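Local coordinates for protein diol-dehydratase (Roseburia inulinivorans, PDB 5I2A) that probably dehydrates 1,2-propanediol without vitamin B12, as a glycyl radical enzyme of the pyruvate formate-lyase family, at residues 166-171 with 434-439. Residues are numbered along the deposited sequence; the frame is centred on the assembly and turned at random.
Sequences HVTVQY and NIIGCV. With EDO (1,2-ethanediol), chain C.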
loop_
_atom_site.group_PDB
_atom_site.type_symbol
_atom_site.label_atom_id
_atom_site.label_comp_id
_atom_site.label_asym_id
_atom_site.label_seq_id
_atom_site.Cartn_x
_atom_site.Cartn_y
_atom_site.Cartn_z
ATOM N N HIS A 166 -0.113 10.789 19.944
ATOM C CA HIS A 166 -1.337 10.634 20.741
ATOM C C HIS A 166 -1.498 9.198 21.216
ATOM O O HIS A 166 -2.461 8.512 20.892
ATOM C CB HIS A 166 -2.561 11.100 19.933
ATOM C CG HIS A 166 -2.562 12.572 19.698
ATOM N ND1 HIS A 166 -1.645 13.191 18.867
ATOM C CD2 HIS A 166 -3.296 13.567 20.249
ATOM C CE1 HIS A 166 -1.838 14.495 18.898
ATOM N NE2 HIS A 166 -2.845 14.750 19.719
ATOM N N VAL A 167 -0.515 8.756 21.976
ATOM C CA VAL A 167 -0.445 7.381 22.400
ATOM C C VAL A 167 0.334 7.277 23.709
ATOM O O VAL A 167 1.255 8.066 23.977
ATOM C CB VAL A 167 0.223 6.492 21.315
ATOM C CG1 VAL A 167 1.633 6.987 21.019
ATOM C CG2 VAL A 167 0.256 5.016 21.748
ATOM N N THR A 168 -0.084 6.320 24.530
ATOM C CA THR A 168 0.695 5.841 25.655
ATOM C C THR A 168 1.157 4.425 25.349
ATOM O O THR A 168 0.388 3.467 25.357
ATOM C CB THR A 168 -0.099 5.825 26.959
ATOM O OG1 THR A 168 -0.450 7.157 27.309
ATOM C CG2 THR A 168 0.732 5.183 28.074
ATOM N N VAL A 169 2.442 4.325 25.118
ATOM C CA VAL A 169 3.081 3.124 24.670
ATOM C C VAL A 169 3.338 2.227 25.910
ATOM O O VAL A 169 3.106 2.656 27.049
ATOM C CB VAL A 169 4.366 3.556 23.929
ATOM C CG1 VAL A 169 5.613 3.551 24.829
ATOM C CG2 VAL A 169 4.496 2.952 22.596
ATOM N N GLN A 170 3.786 0.991 25.709
ATOM C CA GLN A 170 4.066 0.097 26.832
ATOM C C GLN A 170 5.423 0.402 27.491
ATOM O O GLN A 170 6.374 -0.360 27.335
ATOM C CB GLN A 170 4.038 -1.372 26.375
ATOM C CG GLN A 170 2.657 -1.934 26.016
ATOM C CD GLN A 170 2.738 -3.259 25.239
ATOM O OE1 GLN A 170 3.729 -3.989 25.327
ATOM N NE2 GLN A 170 1.694 -3.561 24.464
ATOM N N TYR A 171 5.518 1.512 28.218
ATOM C CA TYR A 171 6.753 1.817 28.940
ATOM C C TYR A 171 7.113 0.657 29.870
ATOM O O TYR A 171 8.279 0.312 30.019
ATOM C CB TYR A 171 6.622 3.105 29.750
ATOM C CG TYR A 171 6.297 4.336 28.931
ATOM C CD1 TYR A 171 7.295 5.062 28.314
ATOM C CD2 TYR A 171 4.991 4.769 28.799
ATOM C CE1 TYR A 171 6.997 6.194 27.568
ATOM C CE2 TYR A 171 4.675 5.892 28.058
ATOM C CZ TYR A 171 5.684 6.606 27.449
ATOM O OH TYR A 171 5.382 7.732 26.722
ATOM N N ASN A 434 -5.286 5.806 31.128
ATOM C CA ASN A 434 -4.732 7.111 31.449
ATOM C C ASN A 434 -5.213 8.124 30.420
ATOM O O ASN A 434 -6.036 7.801 29.558
ATOM C CB ASN A 434 -3.203 7.072 31.549
ATOM C CG ASN A 434 -2.529 6.622 30.270
ATOM O OD1 ASN A 434 -2.053 5.497 30.175
ATOM N ND2 ASN A 434 -2.443 7.519 29.295
ATOM N N ILE A 435 -4.731 9.349 30.534
ATOM C CA ILE A 435 -5.155 10.416 29.643
ATOM C C ILE A 435 -4.074 10.667 28.580
ATOM O O ILE A 435 -2.885 10.573 28.851
ATOM C CB ILE A 435 -5.469 11.711 30.425
ATOM C CG1 ILE A 435 -6.680 11.506 31.349
ATOM C CG2 ILE A 435 -5.729 12.896 29.483
ATOM C CD1 ILE A 435 -7.990 11.100 30.628
ATOM N N ILE A 436 -4.516 10.932 27.360
ATOM C CA ILE A 436 -3.649 11.300 26.260
ATOM C C ILE A 436 -3.758 12.794 26.040
ATOM O O ILE A 436 -4.868 13.317 25.974
ATOM C CB ILE A 436 -4.054 10.581 24.947
ATOM C CG1 ILE A 436 -3.990 9.049 25.111
ATOM C CG2 ILE A 436 -3.231 11.107 23.758
ATOM C CD1 ILE A 436 -2.599 8.487 25.372
ATOM N N GLY A 437 -2.619 13.473 25.893
ATOM C CA GLY A 437 -2.621 14.867 25.489
ATOM C C GLY A 437 -3.349 15.802 26.450
ATOM O O GLY A 437 -2.863 16.069 27.544
ATOM N N CYS A 438 -4.509 16.296 26.032
ATOM C CA CYS A 438 -5.299 17.222 26.840
ATOM C C CYS A 438 -6.291 16.499 27.769
ATOM O O CYS A 438 -6.168 16.588 28.983
ATOM C CB CYS A 438 -6.055 18.204 25.943
ATOM S SG CYS A 438 -4.983 19.428 25.105
ATOM N N VAL A 439 -7.271 15.795 27.200
ATOM C CA VAL A 439 -8.333 15.182 27.999
ATOM C C VAL A 439 -8.813 13.830 27.448
ATOM O O VAL A 439 -9.886 13.350 27.815
ATOM C CB VAL A 439 -9.562 16.102 28.106
ATOM C CG1 VAL A 439 -9.235 17.409 28.830
ATOM C CG2 VAL A 439 -10.145 16.368 26.741
HETATM C C1 EDO C . -4.391 17.098 22.446
HETATM O O1 EDO C . -3.986 15.736 22.548
HETATM C C2 EDO C . -3.295 17.850 21.684
HETATM O O2 EDO C . -3.228 17.448 20.300
#
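Thr168 OG1 is gripped from two quarters: Asn434 ND2 donates to it over 2.8 Å, and the hydroxyl is also hydrogen-bonded to the carbonyl of Ser286. Since the threonine oxygen accepts from the amide, its own proton can serve Ser286. The two side chains meet tip to tip, with OG1 lying 19° out of the Asn434 amide plane. Asn434 carries CG between its backbone N and carbonyl carbon (chi1 60°), a torsion that sends CG to the threonine side. The same ND2 makes a weak second bond to Ile435 O, which helps fix the rotation of the amide, while OD1 faces Thr168 CG2 at 3.5 Å. An alanine in place of Asn434 would probably leave Thr168 OG1 with one donor fewer and open a gap beside its methyl group.

Ile436 fills the space between Thr168 and His166. Its CD1 reaches the threonine end, 3.6 Å from Val167 C, and its CG2 lies 3.6 Å from His166 CA, so one isoleucine covers the backbone from His166 to Thr168. Strand 165-167 pairs in parallel with 283-285, and 434-436 pairs with 440-442; the isoleucine touches Ser284 and Gln442 on these partner strands.

Beyond it, O2 of 1,2-ethanediol lies at the edge of the His166 ring, in its plane, and NE2 is hydrogen-bonded to it (2.8 Å), while ND1 is bonded to Val164 O. Gly437 CA approaches O1 of the diol at 3.4 Å, and a side chain there would collide with that hydroxyl. Asp452, Glu440, His283 and Ser284 also bond the diol. Cys438 SG lies 3.6 Å from the diol C1, and the Gly-Cys-Val-Glu run marks it as probably the radical-carrying cysteine; the diol probably occupies the substrate pocket, its hydroxyls held much as a substrate's might be.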